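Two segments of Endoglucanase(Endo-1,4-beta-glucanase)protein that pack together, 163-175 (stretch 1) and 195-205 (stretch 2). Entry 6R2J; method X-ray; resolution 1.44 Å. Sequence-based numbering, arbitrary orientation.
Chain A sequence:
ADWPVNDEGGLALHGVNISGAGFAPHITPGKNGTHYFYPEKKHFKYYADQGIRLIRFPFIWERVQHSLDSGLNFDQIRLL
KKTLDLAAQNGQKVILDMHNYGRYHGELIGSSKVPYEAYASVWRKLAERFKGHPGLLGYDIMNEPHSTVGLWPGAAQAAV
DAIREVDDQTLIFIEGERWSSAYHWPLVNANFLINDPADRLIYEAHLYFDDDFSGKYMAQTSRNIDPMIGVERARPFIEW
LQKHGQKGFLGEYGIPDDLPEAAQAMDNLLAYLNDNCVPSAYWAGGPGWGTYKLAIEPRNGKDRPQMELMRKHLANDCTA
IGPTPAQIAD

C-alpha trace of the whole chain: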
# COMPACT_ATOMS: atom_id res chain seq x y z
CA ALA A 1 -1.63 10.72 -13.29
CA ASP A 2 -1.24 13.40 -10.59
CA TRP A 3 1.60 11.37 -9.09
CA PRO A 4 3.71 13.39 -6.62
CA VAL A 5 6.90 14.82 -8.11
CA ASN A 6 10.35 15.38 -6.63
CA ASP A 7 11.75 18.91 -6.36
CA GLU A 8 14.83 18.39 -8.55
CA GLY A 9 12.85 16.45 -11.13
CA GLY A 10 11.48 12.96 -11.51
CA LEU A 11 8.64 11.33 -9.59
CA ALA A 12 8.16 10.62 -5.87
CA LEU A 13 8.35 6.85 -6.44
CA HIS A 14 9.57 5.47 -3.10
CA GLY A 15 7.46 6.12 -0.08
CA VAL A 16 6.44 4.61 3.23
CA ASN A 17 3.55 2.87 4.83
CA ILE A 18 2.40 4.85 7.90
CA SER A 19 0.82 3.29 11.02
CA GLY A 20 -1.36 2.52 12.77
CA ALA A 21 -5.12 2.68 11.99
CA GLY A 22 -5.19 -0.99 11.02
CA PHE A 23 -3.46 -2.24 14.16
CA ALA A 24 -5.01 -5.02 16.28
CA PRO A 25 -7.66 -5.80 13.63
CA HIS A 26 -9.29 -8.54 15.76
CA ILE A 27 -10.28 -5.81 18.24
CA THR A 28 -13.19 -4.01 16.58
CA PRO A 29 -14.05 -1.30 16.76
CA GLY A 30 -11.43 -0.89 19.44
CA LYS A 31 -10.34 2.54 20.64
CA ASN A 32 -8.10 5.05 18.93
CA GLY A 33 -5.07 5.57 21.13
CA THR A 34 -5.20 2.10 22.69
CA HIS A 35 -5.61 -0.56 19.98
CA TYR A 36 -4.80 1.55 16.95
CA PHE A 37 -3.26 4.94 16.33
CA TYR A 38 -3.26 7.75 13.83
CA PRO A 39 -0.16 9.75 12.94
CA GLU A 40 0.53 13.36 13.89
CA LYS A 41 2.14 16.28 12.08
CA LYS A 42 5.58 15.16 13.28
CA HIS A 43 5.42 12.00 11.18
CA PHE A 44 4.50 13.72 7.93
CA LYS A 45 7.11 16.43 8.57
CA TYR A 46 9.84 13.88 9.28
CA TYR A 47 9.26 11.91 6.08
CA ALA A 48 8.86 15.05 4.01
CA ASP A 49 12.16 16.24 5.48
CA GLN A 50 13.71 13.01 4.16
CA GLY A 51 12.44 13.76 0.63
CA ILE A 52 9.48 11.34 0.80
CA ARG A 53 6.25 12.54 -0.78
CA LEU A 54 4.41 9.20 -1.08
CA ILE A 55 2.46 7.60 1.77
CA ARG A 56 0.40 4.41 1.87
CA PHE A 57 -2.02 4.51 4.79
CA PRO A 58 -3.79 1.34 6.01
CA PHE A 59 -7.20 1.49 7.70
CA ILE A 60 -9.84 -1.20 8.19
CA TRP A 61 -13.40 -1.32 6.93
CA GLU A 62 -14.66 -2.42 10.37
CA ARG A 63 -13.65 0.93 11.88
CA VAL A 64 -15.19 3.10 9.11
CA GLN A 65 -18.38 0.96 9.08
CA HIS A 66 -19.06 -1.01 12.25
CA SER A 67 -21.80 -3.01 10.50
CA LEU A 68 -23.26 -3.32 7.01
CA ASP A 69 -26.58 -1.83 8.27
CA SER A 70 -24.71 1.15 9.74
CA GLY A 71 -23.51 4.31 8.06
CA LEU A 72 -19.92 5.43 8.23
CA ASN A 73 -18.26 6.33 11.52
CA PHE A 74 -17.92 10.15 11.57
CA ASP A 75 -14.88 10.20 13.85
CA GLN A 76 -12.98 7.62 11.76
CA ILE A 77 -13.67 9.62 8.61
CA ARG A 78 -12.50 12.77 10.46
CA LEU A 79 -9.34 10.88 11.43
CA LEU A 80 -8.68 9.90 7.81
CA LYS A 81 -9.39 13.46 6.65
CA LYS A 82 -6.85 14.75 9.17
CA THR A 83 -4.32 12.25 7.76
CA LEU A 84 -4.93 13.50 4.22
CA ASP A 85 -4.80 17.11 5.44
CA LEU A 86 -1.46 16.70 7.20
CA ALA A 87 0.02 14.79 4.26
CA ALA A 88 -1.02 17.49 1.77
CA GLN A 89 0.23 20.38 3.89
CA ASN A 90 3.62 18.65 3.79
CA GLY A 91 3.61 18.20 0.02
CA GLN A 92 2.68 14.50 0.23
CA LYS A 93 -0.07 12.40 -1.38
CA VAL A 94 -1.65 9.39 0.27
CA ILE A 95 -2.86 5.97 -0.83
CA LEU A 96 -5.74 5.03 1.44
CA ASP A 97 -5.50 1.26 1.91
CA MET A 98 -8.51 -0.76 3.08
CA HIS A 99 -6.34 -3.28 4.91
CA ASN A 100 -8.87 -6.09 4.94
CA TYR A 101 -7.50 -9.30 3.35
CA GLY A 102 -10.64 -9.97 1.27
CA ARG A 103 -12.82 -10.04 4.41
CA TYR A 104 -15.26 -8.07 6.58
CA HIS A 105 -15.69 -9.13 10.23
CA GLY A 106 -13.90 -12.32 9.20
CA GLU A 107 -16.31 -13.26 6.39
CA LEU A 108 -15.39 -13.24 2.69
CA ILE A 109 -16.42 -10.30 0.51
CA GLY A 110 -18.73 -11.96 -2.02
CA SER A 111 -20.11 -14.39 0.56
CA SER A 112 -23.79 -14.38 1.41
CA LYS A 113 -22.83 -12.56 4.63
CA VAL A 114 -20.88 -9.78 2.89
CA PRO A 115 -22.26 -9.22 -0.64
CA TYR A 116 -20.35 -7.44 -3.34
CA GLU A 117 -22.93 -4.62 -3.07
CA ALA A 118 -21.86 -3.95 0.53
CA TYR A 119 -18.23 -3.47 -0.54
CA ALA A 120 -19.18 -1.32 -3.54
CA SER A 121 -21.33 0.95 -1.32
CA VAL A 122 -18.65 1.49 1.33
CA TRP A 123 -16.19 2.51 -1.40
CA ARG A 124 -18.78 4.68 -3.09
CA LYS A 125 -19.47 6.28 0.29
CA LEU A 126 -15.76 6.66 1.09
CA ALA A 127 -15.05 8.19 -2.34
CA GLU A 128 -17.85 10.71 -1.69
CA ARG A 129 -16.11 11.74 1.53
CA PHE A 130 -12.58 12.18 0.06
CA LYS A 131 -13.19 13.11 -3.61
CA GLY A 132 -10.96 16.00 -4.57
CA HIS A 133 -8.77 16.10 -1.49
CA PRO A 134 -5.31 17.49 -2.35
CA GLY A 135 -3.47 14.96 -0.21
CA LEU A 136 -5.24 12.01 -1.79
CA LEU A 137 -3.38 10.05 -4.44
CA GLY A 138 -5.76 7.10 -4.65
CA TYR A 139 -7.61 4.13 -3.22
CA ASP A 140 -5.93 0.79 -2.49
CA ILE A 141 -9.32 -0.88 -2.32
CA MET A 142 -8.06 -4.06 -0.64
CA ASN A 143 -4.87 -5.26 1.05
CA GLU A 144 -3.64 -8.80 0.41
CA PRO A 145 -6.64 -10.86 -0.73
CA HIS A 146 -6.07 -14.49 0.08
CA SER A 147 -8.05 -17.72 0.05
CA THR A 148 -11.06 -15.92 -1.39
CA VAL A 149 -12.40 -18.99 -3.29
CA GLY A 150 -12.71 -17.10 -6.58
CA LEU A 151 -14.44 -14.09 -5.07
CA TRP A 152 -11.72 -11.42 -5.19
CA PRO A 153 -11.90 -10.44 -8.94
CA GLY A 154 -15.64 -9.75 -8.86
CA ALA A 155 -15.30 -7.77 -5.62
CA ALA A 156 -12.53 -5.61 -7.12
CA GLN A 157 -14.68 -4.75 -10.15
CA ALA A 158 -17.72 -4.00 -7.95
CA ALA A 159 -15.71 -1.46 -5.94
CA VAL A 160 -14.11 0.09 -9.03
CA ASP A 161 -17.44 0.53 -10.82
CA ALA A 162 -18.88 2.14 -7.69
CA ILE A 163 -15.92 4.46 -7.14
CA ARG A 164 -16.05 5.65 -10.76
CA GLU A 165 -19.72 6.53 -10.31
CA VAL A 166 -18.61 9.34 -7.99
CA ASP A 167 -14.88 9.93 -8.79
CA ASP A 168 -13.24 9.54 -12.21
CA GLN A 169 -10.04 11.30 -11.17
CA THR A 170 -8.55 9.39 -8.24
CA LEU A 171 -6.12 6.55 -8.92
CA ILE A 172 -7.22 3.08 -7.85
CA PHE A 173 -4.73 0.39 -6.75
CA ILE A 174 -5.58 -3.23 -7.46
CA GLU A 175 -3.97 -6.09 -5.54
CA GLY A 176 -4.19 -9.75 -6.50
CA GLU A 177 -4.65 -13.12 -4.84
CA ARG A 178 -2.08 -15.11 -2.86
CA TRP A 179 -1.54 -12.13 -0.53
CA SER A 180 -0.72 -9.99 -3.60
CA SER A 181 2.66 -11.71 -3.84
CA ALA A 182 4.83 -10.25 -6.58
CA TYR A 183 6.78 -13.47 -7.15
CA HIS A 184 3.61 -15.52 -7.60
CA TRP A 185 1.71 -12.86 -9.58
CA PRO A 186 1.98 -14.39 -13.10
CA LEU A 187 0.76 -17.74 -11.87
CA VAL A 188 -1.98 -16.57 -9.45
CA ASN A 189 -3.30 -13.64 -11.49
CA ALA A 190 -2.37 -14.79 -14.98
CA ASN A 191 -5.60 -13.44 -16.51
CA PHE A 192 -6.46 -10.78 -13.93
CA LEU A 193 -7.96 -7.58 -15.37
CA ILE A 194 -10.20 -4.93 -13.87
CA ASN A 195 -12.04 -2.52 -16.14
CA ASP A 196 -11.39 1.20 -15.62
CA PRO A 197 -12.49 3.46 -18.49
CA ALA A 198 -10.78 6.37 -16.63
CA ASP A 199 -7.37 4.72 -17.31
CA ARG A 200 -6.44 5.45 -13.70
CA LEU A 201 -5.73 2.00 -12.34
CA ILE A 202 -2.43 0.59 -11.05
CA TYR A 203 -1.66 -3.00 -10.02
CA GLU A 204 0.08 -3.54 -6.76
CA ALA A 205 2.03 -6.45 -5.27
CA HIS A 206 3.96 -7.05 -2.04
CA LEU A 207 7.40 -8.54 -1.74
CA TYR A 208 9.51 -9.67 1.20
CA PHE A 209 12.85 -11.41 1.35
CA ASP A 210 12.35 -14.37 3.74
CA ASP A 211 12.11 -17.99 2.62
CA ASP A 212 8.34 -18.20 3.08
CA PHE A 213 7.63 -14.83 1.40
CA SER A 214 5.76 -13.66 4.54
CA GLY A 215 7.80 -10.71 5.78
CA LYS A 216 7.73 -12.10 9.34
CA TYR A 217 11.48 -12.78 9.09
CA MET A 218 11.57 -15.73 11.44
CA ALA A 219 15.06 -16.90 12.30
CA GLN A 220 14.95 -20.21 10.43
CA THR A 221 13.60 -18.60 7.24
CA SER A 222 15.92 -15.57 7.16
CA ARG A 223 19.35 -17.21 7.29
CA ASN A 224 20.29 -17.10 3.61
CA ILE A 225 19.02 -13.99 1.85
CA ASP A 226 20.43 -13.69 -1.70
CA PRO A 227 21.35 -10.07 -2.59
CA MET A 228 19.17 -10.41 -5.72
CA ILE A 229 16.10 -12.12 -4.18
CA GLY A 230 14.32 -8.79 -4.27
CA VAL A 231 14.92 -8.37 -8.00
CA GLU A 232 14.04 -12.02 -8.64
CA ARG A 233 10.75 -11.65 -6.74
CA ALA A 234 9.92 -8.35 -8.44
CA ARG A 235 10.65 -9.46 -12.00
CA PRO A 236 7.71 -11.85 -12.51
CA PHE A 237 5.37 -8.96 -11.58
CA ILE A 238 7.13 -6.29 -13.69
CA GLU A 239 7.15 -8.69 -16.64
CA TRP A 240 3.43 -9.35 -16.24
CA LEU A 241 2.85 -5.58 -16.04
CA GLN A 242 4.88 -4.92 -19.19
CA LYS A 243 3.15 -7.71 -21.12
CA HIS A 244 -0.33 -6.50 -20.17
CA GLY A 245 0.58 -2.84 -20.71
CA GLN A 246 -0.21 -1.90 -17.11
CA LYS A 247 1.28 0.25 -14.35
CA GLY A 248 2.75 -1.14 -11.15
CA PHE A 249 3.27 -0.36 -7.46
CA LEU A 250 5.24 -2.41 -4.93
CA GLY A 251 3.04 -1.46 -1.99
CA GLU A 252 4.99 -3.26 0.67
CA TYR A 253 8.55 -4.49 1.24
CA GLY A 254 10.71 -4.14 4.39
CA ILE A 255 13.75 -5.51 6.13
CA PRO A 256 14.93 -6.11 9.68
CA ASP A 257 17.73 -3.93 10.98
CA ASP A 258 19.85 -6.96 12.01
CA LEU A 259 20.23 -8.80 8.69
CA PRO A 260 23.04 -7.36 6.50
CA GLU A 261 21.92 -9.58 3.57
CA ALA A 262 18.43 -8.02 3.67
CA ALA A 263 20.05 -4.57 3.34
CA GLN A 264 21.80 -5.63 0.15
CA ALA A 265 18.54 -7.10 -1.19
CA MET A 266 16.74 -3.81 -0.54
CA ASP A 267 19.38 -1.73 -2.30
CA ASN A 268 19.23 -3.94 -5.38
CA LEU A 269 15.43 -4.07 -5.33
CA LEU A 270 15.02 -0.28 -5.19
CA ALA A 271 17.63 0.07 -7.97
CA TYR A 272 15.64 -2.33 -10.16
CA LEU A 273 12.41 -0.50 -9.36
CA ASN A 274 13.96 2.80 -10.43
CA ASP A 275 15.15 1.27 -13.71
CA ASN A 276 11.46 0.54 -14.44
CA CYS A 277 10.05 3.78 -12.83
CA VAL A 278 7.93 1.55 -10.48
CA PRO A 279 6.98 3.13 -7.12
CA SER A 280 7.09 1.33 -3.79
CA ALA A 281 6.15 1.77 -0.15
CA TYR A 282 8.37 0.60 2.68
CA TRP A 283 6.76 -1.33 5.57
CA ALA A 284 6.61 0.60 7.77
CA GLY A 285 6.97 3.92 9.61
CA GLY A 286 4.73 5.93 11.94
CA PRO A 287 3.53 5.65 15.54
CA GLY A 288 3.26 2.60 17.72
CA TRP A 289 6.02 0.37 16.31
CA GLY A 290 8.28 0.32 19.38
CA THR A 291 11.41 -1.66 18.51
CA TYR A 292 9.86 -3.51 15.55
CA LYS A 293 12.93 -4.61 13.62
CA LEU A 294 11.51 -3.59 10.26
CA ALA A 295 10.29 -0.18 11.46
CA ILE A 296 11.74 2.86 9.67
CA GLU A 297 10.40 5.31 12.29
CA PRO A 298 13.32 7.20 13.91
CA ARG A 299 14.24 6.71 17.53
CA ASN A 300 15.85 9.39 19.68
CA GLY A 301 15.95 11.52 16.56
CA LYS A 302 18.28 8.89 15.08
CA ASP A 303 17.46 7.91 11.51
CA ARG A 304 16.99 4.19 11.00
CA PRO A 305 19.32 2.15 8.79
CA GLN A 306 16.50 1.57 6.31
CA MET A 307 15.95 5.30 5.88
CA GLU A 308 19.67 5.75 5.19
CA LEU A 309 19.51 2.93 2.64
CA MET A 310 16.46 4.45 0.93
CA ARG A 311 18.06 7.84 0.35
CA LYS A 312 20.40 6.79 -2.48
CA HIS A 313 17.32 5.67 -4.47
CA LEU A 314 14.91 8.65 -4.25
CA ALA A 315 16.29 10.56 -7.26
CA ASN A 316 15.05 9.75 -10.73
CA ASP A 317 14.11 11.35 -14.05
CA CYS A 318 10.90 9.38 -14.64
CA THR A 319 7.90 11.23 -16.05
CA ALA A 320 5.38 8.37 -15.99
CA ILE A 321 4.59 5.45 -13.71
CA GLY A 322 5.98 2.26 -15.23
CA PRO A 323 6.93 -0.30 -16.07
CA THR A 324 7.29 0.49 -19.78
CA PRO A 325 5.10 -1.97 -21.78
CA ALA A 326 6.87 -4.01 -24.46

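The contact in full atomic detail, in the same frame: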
# COMPACT_ATOMS: atom_id res chain seq x y z
N ILE A 163 -16.76 3.28 -7.32
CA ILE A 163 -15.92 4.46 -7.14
C ILE A 163 -16.04 5.40 -8.33
O ILE A 163 -16.09 6.63 -8.18
CB ILE A 163 -14.45 4.03 -6.92
CG1 ILE A 163 -14.20 3.46 -5.52
CG2 ILE A 163 -13.49 5.22 -7.20
CD1 ILE A 163 -12.79 2.78 -5.37
N ARG A 164 -16.05 4.85 -9.55
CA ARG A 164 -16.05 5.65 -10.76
C ARG A 164 -17.40 6.27 -11.03
O ARG A 164 -17.50 7.11 -11.94
CB ARG A 164 -15.57 4.81 -11.95
CG ARG A 164 -14.12 4.30 -11.81
CD ARG A 164 -13.19 5.47 -12.05
NE ARG A 164 -11.79 5.08 -12.17
CZ ARG A 164 -10.82 5.58 -11.42
NH1 ARG A 164 -11.09 6.48 -10.48
NH2 ARG A 164 -9.59 5.17 -11.59
N GLU A 165 -18.42 5.87 -10.26
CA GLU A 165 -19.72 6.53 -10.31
C GLU A 165 -19.67 7.90 -9.65
O GLU A 165 -20.48 8.78 -9.95
CB GLU A 165 -20.77 5.70 -9.57
CG GLU A 165 -21.16 4.35 -10.17
CD GLU A 165 -22.08 3.56 -9.20
OE1 GLU A 165 -22.89 4.20 -8.49
OE2 GLU A 165 -22.00 2.30 -9.11
N VAL A 166 -18.74 8.08 -8.71
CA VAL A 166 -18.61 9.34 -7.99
C VAL A 166 -17.29 10.04 -8.24
O VAL A 166 -17.22 11.27 -8.06
CB VAL A 166 -18.86 9.17 -6.47
CG1 VAL A 166 -20.24 8.59 -6.20
CG2 VAL A 166 -17.77 8.34 -5.85
N ASP A 167 -16.22 9.34 -8.64
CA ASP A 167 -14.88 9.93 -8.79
C ASP A 167 -14.18 9.26 -9.97
O ASP A 167 -13.80 8.08 -9.90
CB ASP A 167 -14.08 9.83 -7.48
CG ASP A 167 -12.70 10.51 -7.56
OD1 ASP A 167 -12.14 10.66 -8.66
OD2 ASP A 167 -12.14 10.89 -6.50
N ASP A 168 -14.00 10.02 -11.06
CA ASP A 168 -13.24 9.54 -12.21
C ASP A 168 -11.82 10.10 -12.29
O ASP A 168 -11.10 9.94 -13.33
CB ASP A 168 -14.01 9.88 -13.46
CG ASP A 168 -14.08 11.39 -13.67
OD1 ASP A 168 -13.66 12.13 -12.74
OD2 ASP A 168 -14.52 11.85 -14.76
N GLN A 169 -11.33 10.65 -11.19
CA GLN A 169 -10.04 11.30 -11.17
C GLN A 169 -9.04 10.61 -10.26
O GLN A 169 -7.85 10.60 -10.59
CB GLN A 169 -10.14 12.78 -10.78
CG GLN A 169 -10.98 13.64 -11.66
CD GLN A 169 -10.36 13.85 -13.00
OE1 GLN A 169 -9.23 14.25 -13.07
NE2 GLN A 169 -11.08 13.57 -14.06
N THR A 170 -9.48 10.04 -9.14
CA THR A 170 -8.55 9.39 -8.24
C THR A 170 -8.03 8.08 -8.84
O THR A 170 -8.77 7.32 -9.47
CB THR A 170 -9.26 9.14 -6.90
OG1 THR A 170 -8.33 8.70 -5.91
CG2 THR A 170 -10.34 8.09 -7.05
N LEU A 171 -6.72 7.85 -8.65
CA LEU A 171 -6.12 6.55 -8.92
C LEU A 171 -6.75 5.47 -8.05
O LEU A 171 -7.17 5.70 -6.91
CB LEU A 171 -4.62 6.59 -8.65
CG LEU A 171 -3.82 7.55 -9.52
CD1 LEU A 171 -2.37 7.53 -9.15
CD2 LEU A 171 -4.02 7.24 -10.99
N ILE A 172 -6.79 4.26 -8.59
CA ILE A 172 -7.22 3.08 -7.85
C ILE A 172 -6.14 2.02 -7.99
O ILE A 172 -5.67 1.75 -9.11
CB ILE A 172 -8.57 2.52 -8.34
CG1 ILE A 172 -9.70 3.52 -8.10
CG2 ILE A 172 -8.86 1.13 -7.65
CD1 ILE A 172 -10.98 3.21 -8.89
N PHE A 173 -5.76 1.41 -6.85
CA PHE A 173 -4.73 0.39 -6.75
C PHE A 173 -5.36 -0.98 -6.53
O PHE A 173 -6.15 -1.18 -5.58
CB PHE A 173 -3.73 0.77 -5.66
CG PHE A 173 -3.04 2.10 -5.95
CD1 PHE A 173 -3.67 3.30 -5.73
CD2 PHE A 173 -1.75 2.14 -6.48
CE1 PHE A 173 -3.05 4.49 -6.03
CE2 PHE A 173 -1.12 3.35 -6.75
CZ PHE A 173 -1.78 4.50 -6.53
N ILE A 174 -5.01 -1.90 -7.42
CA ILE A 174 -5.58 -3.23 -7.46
C ILE A 174 -4.50 -4.24 -7.05
O ILE A 174 -3.50 -4.42 -7.75
CB ILE A 174 -6.17 -3.57 -8.84
CG1 ILE A 174 -7.17 -2.50 -9.31
CG2 ILE A 174 -6.83 -4.98 -8.83
CD1 ILE A 174 -8.42 -2.36 -8.46
N GLU A 175 -4.74 -4.93 -5.94
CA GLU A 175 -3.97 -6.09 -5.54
C GLU A 175 -4.60 -7.38 -6.08
O GLU A 175 -5.77 -7.43 -6.52
CB GLU A 175 -3.87 -6.11 -3.99
CG GLU A 175 -3.21 -4.82 -3.48
CD GLU A 175 -2.91 -4.83 -2.01
OE1 GLU A 175 -2.44 -5.87 -1.51
OE2 GLU A 175 -3.13 -3.76 -1.35
N ASN A 195 -11.69 -3.51 -15.14
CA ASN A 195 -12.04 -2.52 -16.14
C ASN A 195 -12.13 -1.14 -15.50
O ASN A 195 -12.87 -0.95 -14.52
CB ASN A 195 -13.37 -2.89 -16.75
CG ASN A 195 -13.33 -4.20 -17.49
OD1 ASN A 195 -12.46 -4.43 -18.32
ND2 ASN A 195 -14.27 -5.10 -17.17
N ASP A 196 -11.37 -0.19 -16.05
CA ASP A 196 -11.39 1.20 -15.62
C ASP A 196 -11.34 2.08 -16.86
O ASP A 196 -10.27 2.29 -17.44
CB ASP A 196 -10.27 1.57 -14.66
CG ASP A 196 -10.37 3.03 -14.19
OD1 ASP A 196 -11.43 3.66 -14.34
OD2 ASP A 196 -9.39 3.56 -13.66
N PRO A 197 -12.49 2.57 -17.32
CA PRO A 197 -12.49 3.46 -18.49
C PRO A 197 -11.78 4.79 -18.22
O PRO A 197 -11.53 5.54 -19.17
CB PRO A 197 -13.99 3.66 -18.79
CG PRO A 197 -14.68 3.31 -17.55
CD PRO A 197 -13.85 2.24 -16.89
N ALA A 198 -11.49 5.13 -16.95
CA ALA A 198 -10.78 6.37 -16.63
C ALA A 198 -9.29 6.23 -16.95
O ALA A 198 -8.57 7.23 -16.92
CB ALA A 198 -10.96 6.77 -15.13
N ASP A 199 -8.80 4.99 -17.16
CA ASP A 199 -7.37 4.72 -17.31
C ASP A 199 -6.58 5.26 -16.10
O ASP A 199 -5.55 5.92 -16.23
CB ASP A 199 -6.88 5.27 -18.64
CG ASP A 199 -5.60 4.66 -19.07
OD1 ASP A 199 -5.16 3.68 -18.46
OD2 ASP A 199 -5.00 5.19 -20.01
N ARG A 200 -7.11 5.00 -14.91
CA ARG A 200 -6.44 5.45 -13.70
C ARG A 200 -6.38 4.34 -12.70
O ARG A 200 -6.78 4.47 -11.54
CB ARG A 200 -7.07 6.70 -13.13
CG ARG A 200 -6.67 7.96 -13.89
CD ARG A 200 -7.38 9.13 -13.21
NE ARG A 200 -6.94 10.43 -13.75
CZ ARG A 200 -7.30 10.98 -14.89
NH1 ARG A 200 -8.07 10.29 -15.67
NH2 ARG A 200 -6.79 12.18 -15.26
N LEU A 201 -5.88 3.20 -13.15
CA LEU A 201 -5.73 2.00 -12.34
C LEU A 201 -4.26 1.58 -12.35
O LEU A 201 -3.60 1.67 -13.40
CB LEU A 201 -6.55 0.87 -12.94
CG LEU A 201 -7.02 -0.34 -12.15
CD1 LEU A 201 -8.44 -0.57 -12.53
CD2 LEU A 201 -6.08 -1.46 -12.52
N ILE A 202 -3.78 1.11 -11.20
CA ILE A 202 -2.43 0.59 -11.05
C ILE A 202 -2.52 -0.71 -10.26
O ILE A 202 -3.29 -0.82 -9.30
CB ILE A 202 -1.47 1.62 -10.39
CG1 ILE A 202 -1.44 2.87 -11.28
CG2 ILE A 202 -0.12 1.01 -10.18
CD1 ILE A 202 -0.92 4.14 -10.56
N TYR A 203 -1.71 -1.69 -10.67
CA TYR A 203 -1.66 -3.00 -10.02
C TYR A 203 -0.54 -3.00 -9.01
O TYR A 203 0.48 -2.33 -9.19
CB TYR A 203 -1.49 -4.11 -11.03
CG TYR A 203 -2.73 -4.24 -11.87
CD1 TYR A 203 -2.88 -3.47 -13.02
CD2 TYR A 203 -3.78 -5.08 -11.48
CE1 TYR A 203 -4.02 -3.57 -13.78
CE2 TYR A 203 -4.92 -5.21 -12.26
CZ TYR A 203 -5.03 -4.45 -13.41
OH TYR A 203 -6.15 -4.54 -14.22
N GLU A 204 -0.75 -3.72 -7.93
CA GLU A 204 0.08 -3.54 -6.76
C GLU A 204 0.31 -4.91 -6.14
O GLU A 204 -0.65 -5.62 -5.84
CB GLU A 204 -0.58 -2.69 -5.68
CG GLU A 204 0.10 -2.89 -4.32
CD GLU A 204 -0.56 -2.07 -3.21
OE1 GLU A 204 -1.57 -1.35 -3.47
OE2 GLU A 204 -0.08 -2.17 -2.06
N ALA A 205 1.59 -5.22 -5.91
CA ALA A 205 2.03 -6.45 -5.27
C ALA A 205 2.92 -6.08 -4.08
O ALA A 205 3.41 -4.95 -3.97
CB ALA A 205 2.86 -7.34 -6.21

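Strands 171-175 and 201-205 run parallel, their N-to-C directions 37° apart, and four backbone hydrogen bonds set the register: Ile-172 N to Arg-200 O (3.0 Å), Ile-202 N to Ile-172 O (2.9 Å), Ile-174 N to Ile-202 O (2.8 Å) and Glu-204 N to Ile-174 O (2.8 Å). Ile-172 and Ile-174 each use both N and O toward the partner strand, the alternation expected of a parallel ladder.

Arg-200, with 111 Å² covered, lays aliphatic carbons of its side chain against stretch 1. Its CB lies 3.8 Å from Leu-171 CD2 and its CD 3.0 Å from Gln-169 O; Arg-200 NE is 3.3 Å from that same oxygen, but the angle is too poor for a hydrogen bond.

Ile-202, with 89 Å² covered by stretch 1, points its side chain to the same face as Phe-173. Its CD1 sits 3.9 Å from both Leu-171 CD1 and Phe-173 CE2, an apolar cluster. Glu-204 (88 Å²) follows on this face, where its OE2 comes within 3.5 Å of Glu-175 OE2; these like-charged groups also have hydrogen-bond partners beyond the stretches.

Ahead of the strands, Arg-164 clamps the turn at 196-199 through a bidentate salt bridge, NE to Asp-196 OD1 and NH2 to Asp-196 OD2, both 2.6 Å. Ala-198 CB covers one guanidinium face, 3.5 Å from Arg-164 NE.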